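Internalin (Listeria monocytogenes serotype 4b, PDB 4FMZ) probably binds a partner on the host cell surface through its curved leucine-rich repeat domain, consistent with a role of this internalin in cell adhesion and invasion. Local coordinates at residues Glu41-Ile46 with Ile62-Asn67; His202-Tyr207 with Asn224-Gly229. All coordinates share one frame; numbering follows the deposited sequence. Where two conformers were deposited one is given.

Both contacts belong to one curved solenoid, with centres about 42 Å apart and no touch between them. Interaction 1 lies near the N-terminal end, where helix 40-43 and the L43-I46 turn meet the loop between strands 48-50 and 70-72; interaction 2 lies near the middle, between adjacent strands 203-205 and 225-227. Each is partly buried. Leucine and isoleucine side chains take part in both, but the polar chemistry differs: at 41-46 with 62-67 one asparagine amide and one water tie backbones that have no strand pairing, whereas at 202-207 with 224-229 five backbone hydrogen bonds zip two parallel repeats together, burying 550 Å² against 373 Å².

Interaction 1 (Glu41-Ile46 with Ile62-Asn67); sequences EELESI and IEYLTN
A single water joins three backbone groups across this contact: it donates to L43 O (2.8 Å) and to I46 O, and accepts from N67 N. Those two carbonyls sit at the two ends of the type I turn from L43 to I46, which the water links to N67. The one direct hydrogen bond across the contact also belongs to N67, whose ND2 donates to E44 O at 2.7 Å. The bond is nearly straight (170° at the hydrogen); the donor lies in the carbonyl plane on a lone pair, and E44 O lies in the N67 amide plane. A chi1 of -74° sets CG of N67 anti to the carbonyl carbon, and chi2 of -43° sets the amide's turn, with ND2 on E44 O and OD1 hydrogen-bonded to K89.

The CG of E44 lies 3.4 Å from T66 OG1, and its carboxylate is engaged through OE2 with Q40. Beneath this polar layer, L65 is the centre of an inverse gamma turn and touches two residues of the other segment, one with each methyl. Its CD1 meets L43 CD2 at 3.9 Å, the two side chains crossing at about a right angle, and in one of two deposited I46 conformers its CD2 meets I46 CG2 at 3.8 Å. L43 also sends CD1 against Y64 CB at 3.8 Å, while the phenol OH of Y64 bonds to T7. L65 continues inward onto I25 of helix 19-29 and L49 of strand 48-50, so the contact joins the internalin N-terminal cap to the first turns of the solenoid. One straight amide bond and one three-way water satisfy three carbonyls and an N-H where strand pairing is absent, which probably helps set how the cap meets the first repeats.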
loop_
_atom_site.group_PDB
_atom_site.type_symbol
_atom_site.label_atom_id
_atom_site.label_comp_id
_atom_site.label_asym_id
_atom_site.label_seq_id
_atom_site.Cartn_x
_atom_site.Cartn_y
_atom_site.Cartn_z
ATOM N N GLU A 41 11.407 -30.763 -21.672
ATOM C CA GLU A 41 9.951 -30.882 -21.678
ATOM C C GLU A 41 9.384 -30.674 -20.275
ATOM O O GLU A 41 8.403 -29.951 -20.137
ATOM C CB GLU A 41 9.520 -32.244 -22.250
ATOM C CG GLU A 41 8.016 -32.414 -22.386
ATOM C CD GLU A 41 7.563 -33.664 -23.112
ATOM O OE1 GLU A 41 7.820 -33.770 -24.333
ATOM O OE2 GLU A 41 6.905 -34.517 -22.474
ATOM N N GLU A 42 10.006 -31.284 -19.237
ATOM C CA GLU A 42 9.557 -31.143 -17.854
ATOM C C GLU A 42 9.768 -29.718 -17.335
ATOM O O GLU A 42 8.890 -29.184 -16.647
ATOM C CB GLU A 42 10.273 -32.147 -16.944
ATOM C CG GLU A 42 9.805 -33.577 -17.150
ATOM C CD GLU A 42 10.597 -34.621 -16.390
ATOM O OE1 GLU A 42 11.838 -34.478 -16.286
ATOM O OE2 GLU A 42 9.973 -35.584 -15.891
ATOM N N LEU A 43 10.908 -29.085 -17.683
ATOM C CA LEU A 43 11.182 -27.711 -17.246
ATOM C C LEU A 43 10.252 -26.721 -17.942
ATOM O O LEU A 43 9.794 -25.766 -17.313
ATOM C CB LEU A 43 12.654 -27.314 -17.460
ATOM C CG LEU A 43 13.664 -28.061 -16.586
ATOM C CD1 LEU A 43 15.073 -27.730 -16.997
ATOM C CD2 LEU A 43 13.462 -27.778 -15.091
ATOM N N GLU A 44 9.907 -27.003 -19.218
ATOM C CA GLU A 44 8.986 -26.167 -19.988
ATOM C C GLU A 44 7.513 -26.375 -19.557
ATOM O O GLU A 44 6.649 -25.622 -19.997
ATOM C CB GLU A 44 9.149 -26.430 -21.481
ATOM C CG GLU A 44 10.417 -25.816 -22.051
ATOM C CD GLU A 44 10.712 -26.168 -23.500
ATOM O OE1 GLU A 44 9.981 -26.997 -24.094
ATOM O OE2 GLU A 44 11.697 -25.620 -24.039
ATOM N N SER A 45 7.236 -27.359 -18.665
ATOM C CA SER A 45 5.883 -27.606 -18.159
ATOM C C SER A 45 5.553 -26.724 -16.930
ATOM O O SER A 45 4.381 -26.655 -16.537
ATOM C CB SER A 45 5.696 -29.081 -17.807
ATOM O OG SER A 45 6.294 -29.443 -16.570
ATOM N N ILE A 46 6.578 -26.059 -16.335
ATOM C CA ILE A 46 6.415 -25.209 -15.153
ATOM C C ILE A 46 5.919 -23.813 -15.550
ATOM O O ILE A 46 6.680 -23.011 -16.092
ATOM C CB ILE A 46 7.725 -25.124 -14.310
ATOM C CG1 ILE A 46 8.354 -26.516 -14.031
ATOM C CG2 ILE A 46 7.526 -24.299 -13.023
ATOM C CD1 ILE A 46 7.459 -27.507 -13.350
ATOM N N ILE A 62 16.977 -20.884 -13.598
ATOM C CA ILE A 62 15.571 -20.493 -13.786
ATOM C C ILE A 62 15.292 -20.074 -15.237
ATOM O O ILE A 62 14.145 -20.174 -15.685
ATOM C CB ILE A 62 15.103 -19.419 -12.765
ATOM C CG1 ILE A 62 13.595 -19.584 -12.478
ATOM C CG2 ILE A 62 15.472 -17.968 -13.199
ATOM C CD1 ILE A 62 13.113 -18.975 -11.190
ATOM N N GLU A 63 16.347 -19.680 -15.978
ATOM C CA GLU A 63 16.233 -19.294 -17.383
ATOM C C GLU A 63 15.683 -20.454 -18.270
ATOM O O GLU A 63 15.215 -20.161 -19.366
ATOM C CB GLU A 63 17.566 -18.734 -17.939
ATOM C CG GLU A 63 18.729 -19.716 -17.996
ATOM C CD GLU A 63 19.542 -19.955 -16.735
ATOM O OE1 GLU A 63 19.176 -19.421 -15.664
ATOM O OE2 GLU A 63 20.545 -20.703 -16.820
ATOM N N TYR A 64 15.672 -21.734 -17.780
ATOM C CA TYR A 64 15.127 -22.891 -18.519
ATOM C C TYR A 64 13.607 -23.046 -18.394
ATOM O O TYR A 64 12.987 -23.813 -19.153
ATOM C CB TYR A 64 15.783 -24.190 -18.066
ATOM C CG TYR A 64 17.215 -24.293 -18.517
ATOM C CD1 TYR A 64 17.531 -24.545 -19.852
ATOM C CD2 TYR A 64 18.261 -24.124 -17.618
ATOM C CE1 TYR A 64 18.850 -24.683 -20.267
ATOM C CE2 TYR A 64 19.584 -24.246 -18.020
ATOM C CZ TYR A 64 19.870 -24.532 -19.348
ATOM O OH TYR A 64 21.161 -24.614 -19.769
ATOM N N LEU A 65 13.013 -22.316 -17.439
ATOM C CA LEU A 65 11.569 -22.329 -17.224
ATOM C C LEU A 65 10.939 -21.304 -18.175
ATOM O O LEU A 65 10.332 -20.332 -17.737
ATOM C CB LEU A 65 11.269 -22.022 -15.735
ATOM C CG LEU A 65 11.261 -23.217 -14.767
ATOM C CD1 LEU A 65 12.597 -23.961 -14.745
ATOM C CD2 LEU A 65 10.933 -22.771 -13.380
ATOM N N THR A 66 11.099 -21.529 -19.493
ATOM C CA THR A 66 10.663 -20.610 -20.539
ATOM C C THR A 66 9.149 -20.375 -20.561
ATOM O O THR A 66 8.747 -19.313 -21.033
ATOM C CB THR A 66 11.179 -21.051 -21.896
ATOM O OG1 THR A 66 10.803 -22.410 -22.125
ATOM C CG2 THR A 66 12.682 -20.886 -22.017
ATOM N N ASN A 67 8.323 -21.288 -19.997
ATOM C CA ASN A 67 6.874 -21.081 -19.980
ATOM C C ASN A 67 6.364 -20.525 -18.650
ATOM O O ASN A 67 5.152 -20.461 -18.441
ATOM C CB ASN A 67 6.158 -22.368 -20.327
ATOM C CG ASN A 67 6.260 -22.693 -21.790
ATOM O OD1 ASN A 67 6.110 -21.841 -22.667
ATOM N ND2 ASN A 67 6.576 -23.934 -22.075
HETATM O O HOH W 1 8.553 -23.371 -17.944
#

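Interaction 2 (His202-Tyr207 with Asn224-Gly229); sequences HYFTAY and NSLKIG
F204 and L226 form the apolar centre, lying side by side and pointing the same way, with F204 CD2 3.6 Å from L226 CD1. Both have CG anti to the backbone N (chi1 -178° in F204) and point to the same face. A206 CB approaches I228 CG1 at 4.2 Å.

The axes of strands 203-205 and 225-227 run parallel within 4°, pairing Y203 with S225, F204 with L226 and T205 with K227. F204 binds both ways, its N to S225 O and its O from K227 N (3.0 Å), and A206 N continues to K227 O at 2.8 Å. Earlier, H202 O accepts two donors, N224 N at 2.8 Å and S225 N at 3.2 Å.

On the other face, T205 OG1 lies 3.4 Å from K227 CB and is hydrogen-bonded to N185. The Y203 ring runs beside the N224 amide, their planes 34° apart. In one of two deposited S225 conformers, OG lies 3.4 Å from Y203 CE1 and donates to N224 OD1 on a lone pair, probably helping orient the amide.

Such register between successive repeats is characteristic of a leucine-rich repeat solenoid. On the preceding side, Y203 and T205 carry the backbone pairing to strand 181-183, and F204 packs on L182; strand 247-249 follows on the opposite flank, with L226 on L248 and K227 in a cation-pi contact with W247.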
loop_
_atom_site.group_PDB
_atom_site.type_symbol
_atom_site.label_atom_id
_atom_site.label_comp_id
_atom_site.label_asym_id
_atom_site.label_seq_id
_atom_site.Cartn_x
_atom_site.Cartn_y
_atom_site.Cartn_z
ATOM N N HIS A 202 -10.124 5.435 -5.108
ATOM C CA HIS A 202 -11.136 5.119 -4.098
ATOM C C HIS A 202 -10.486 4.922 -2.724
ATOM O O HIS A 202 -11.163 5.028 -1.712
ATOM C CB HIS A 202 -11.928 3.856 -4.498
ATOM C CG HIS A 202 -12.913 4.063 -5.604
ATOM N ND1 HIS A 202 -12.508 4.458 -6.865
ATOM C CD2 HIS A 202 -14.243 3.810 -5.632
ATOM C CE1 HIS A 202 -13.605 4.478 -7.605
ATOM N NE2 HIS A 202 -14.677 4.108 -6.901
ATOM N N TYR A 203 -9.180 4.596 -2.698
ATOM C CA TYR A 203 -8.407 4.306 -1.482
ATOM C C TYR A 203 -7.083 5.041 -1.553
ATOM O O TYR A 203 -6.318 4.880 -2.504
ATOM C CB TYR A 203 -8.224 2.764 -1.309
ATOM C CG TYR A 203 -9.566 2.088 -1.141
ATOM C CD1 TYR A 203 -10.146 1.961 0.115
ATOM C CD2 TYR A 203 -10.337 1.738 -2.248
ATOM C CE1 TYR A 203 -11.450 1.502 0.269
ATOM C CE2 TYR A 203 -11.653 1.304 -2.108
ATOM C CZ TYR A 203 -12.203 1.181 -0.846
ATOM O OH TYR A 203 -13.482 0.705 -0.696
ATOM N N PHE A 204 -6.849 5.902 -0.591
ATOM C CA PHE A 204 -5.632 6.697 -0.542
ATOM C C PHE A 204 -5.084 6.744 0.887
ATOM O O PHE A 204 -5.800 7.094 1.824
ATOM C CB PHE A 204 -5.896 8.111 -1.076
ATOM C CG PHE A 204 -4.722 9.062 -1.149
ATOM C CD1 PHE A 204 -3.453 8.608 -1.505
ATOM C CD2 PHE A 204 -4.906 10.430 -0.972
ATOM C CE1 PHE A 204 -2.374 9.494 -1.594
ATOM C CE2 PHE A 204 -3.835 11.317 -1.085
ATOM C CZ PHE A 204 -2.575 10.841 -1.391
ATOM N N THR A 205 -3.815 6.378 1.032
ATOM C CA THR A 205 -3.127 6.418 2.317
ATOM C C THR A 205 -1.782 7.132 2.078
ATOM O O THR A 205 -1.103 6.883 1.076
ATOM C CB THR A 205 -3.069 5.039 2.997
ATOM O OG1 THR A 205 -2.447 5.169 4.280
ATOM C CG2 THR A 205 -2.380 3.970 2.175
ATOM N N ALA A 206 -1.467 8.103 2.948
ATOM C CA ALA A 206 -0.246 8.898 2.834
ATOM C C ALA A 206 0.123 9.443 4.204
ATOM O O ALA A 206 0.580 10.586 4.321
ATOM C CB ALA A 206 -0.438 10.035 1.821
ATOM N N TYR A 207 -0.042 8.611 5.250
ATOM C CA TYR A 207 0.306 9.057 6.590
ATOM C C TYR A 207 1.826 9.208 6.722
ATOM O O TYR A 207 2.574 8.572 5.974
ATOM C CB TYR A 207 -0.282 8.156 7.703
ATOM C CG TYR A 207 0.084 6.687 7.665
ATOM C CD1 TYR A 207 1.376 6.262 7.968
ATOM C CD2 TYR A 207 -0.893 5.712 7.496
ATOM C CE1 TYR A 207 1.712 4.908 7.983
ATOM C CE2 TYR A 207 -0.581 4.351 7.570
ATOM C CZ TYR A 207 0.727 3.954 7.789
ATOM O OH TYR A 207 1.049 2.620 7.810
ATOM N N ASN A 224 -13.350 6.564 -0.962
ATOM C CA ASN A 224 -14.043 5.789 0.056
ATOM C C ASN A 224 -13.266 5.823 1.370
ATOM O O ASN A 224 -13.879 5.972 2.430
ATOM C CB ASN A 224 -14.239 4.338 -0.426
ATOM C CG ASN A 224 -14.865 3.439 0.601
ATOM O OD1 ASN A 224 -14.230 3.065 1.585
ATOM N ND2 ASN A 224 -16.117 3.071 0.398
ATOM N N SER A 225 -11.934 5.661 1.308
ATOM C CA SER A 225 -11.087 5.665 2.498
ATOM C C SER A 225 -9.878 6.572 2.316
ATOM O O SER A 225 -9.221 6.538 1.273
ATOM C CB SER A 225 -10.632 4.248 2.844
ATOM O OG SER A 225 -11.740 3.393 3.070
ATOM N N LEU A 226 -9.598 7.388 3.326
ATOM C CA LEU A 226 -8.479 8.318 3.346
ATOM C C LEU A 226 -7.783 8.213 4.691
ATOM O O LEU A 226 -8.421 8.392 5.723
ATOM C CB LEU A 226 -8.940 9.778 3.058
ATOM C CG LEU A 226 -7.868 10.890 3.156
ATOM C CD1 LEU A 226 -6.834 10.776 2.044
ATOM C CD2 LEU A 226 -8.502 12.255 3.059
ATOM N N LYS A 227 -6.490 7.880 4.667
ATOM C CA LYS A 227 -5.622 7.760 5.840
ATOM C C LYS A 227 -4.446 8.693 5.601
ATOM O O LYS A 227 -3.634 8.448 4.716
ATOM C CB LYS A 227 -5.167 6.298 6.066
ATOM C CG LYS A 227 -6.306 5.284 6.227
ATOM C CD LYS A 227 -5.756 3.880 6.505
ATOM C CE LYS A 227 -6.853 2.861 6.678
ATOM N NZ LYS A 227 -7.510 2.489 5.392
ATOM N N ILE A 228 -4.399 9.818 6.319
ATOM C CA ILE A 228 -3.364 10.816 6.071
ATOM C C ILE A 228 -2.971 11.515 7.406
ATOM O O ILE A 228 -2.706 12.718 7.450
ATOM C CB ILE A 228 -3.880 11.779 4.944
ATOM C CG1 ILE A 228 -2.748 12.565 4.243
ATOM C CG2 ILE A 228 -5.087 12.643 5.362
ATOM C CD1 ILE A 228 -3.112 13.127 2.810
ATOM N N GLY A 229 -2.870 10.709 8.472
ATOM C CA GLY A 229 -2.414 11.165 9.778
ATOM C C GLY A 229 -0.946 11.566 9.740
ATOM O O GLY A 229 -0.241 11.230 8.784
#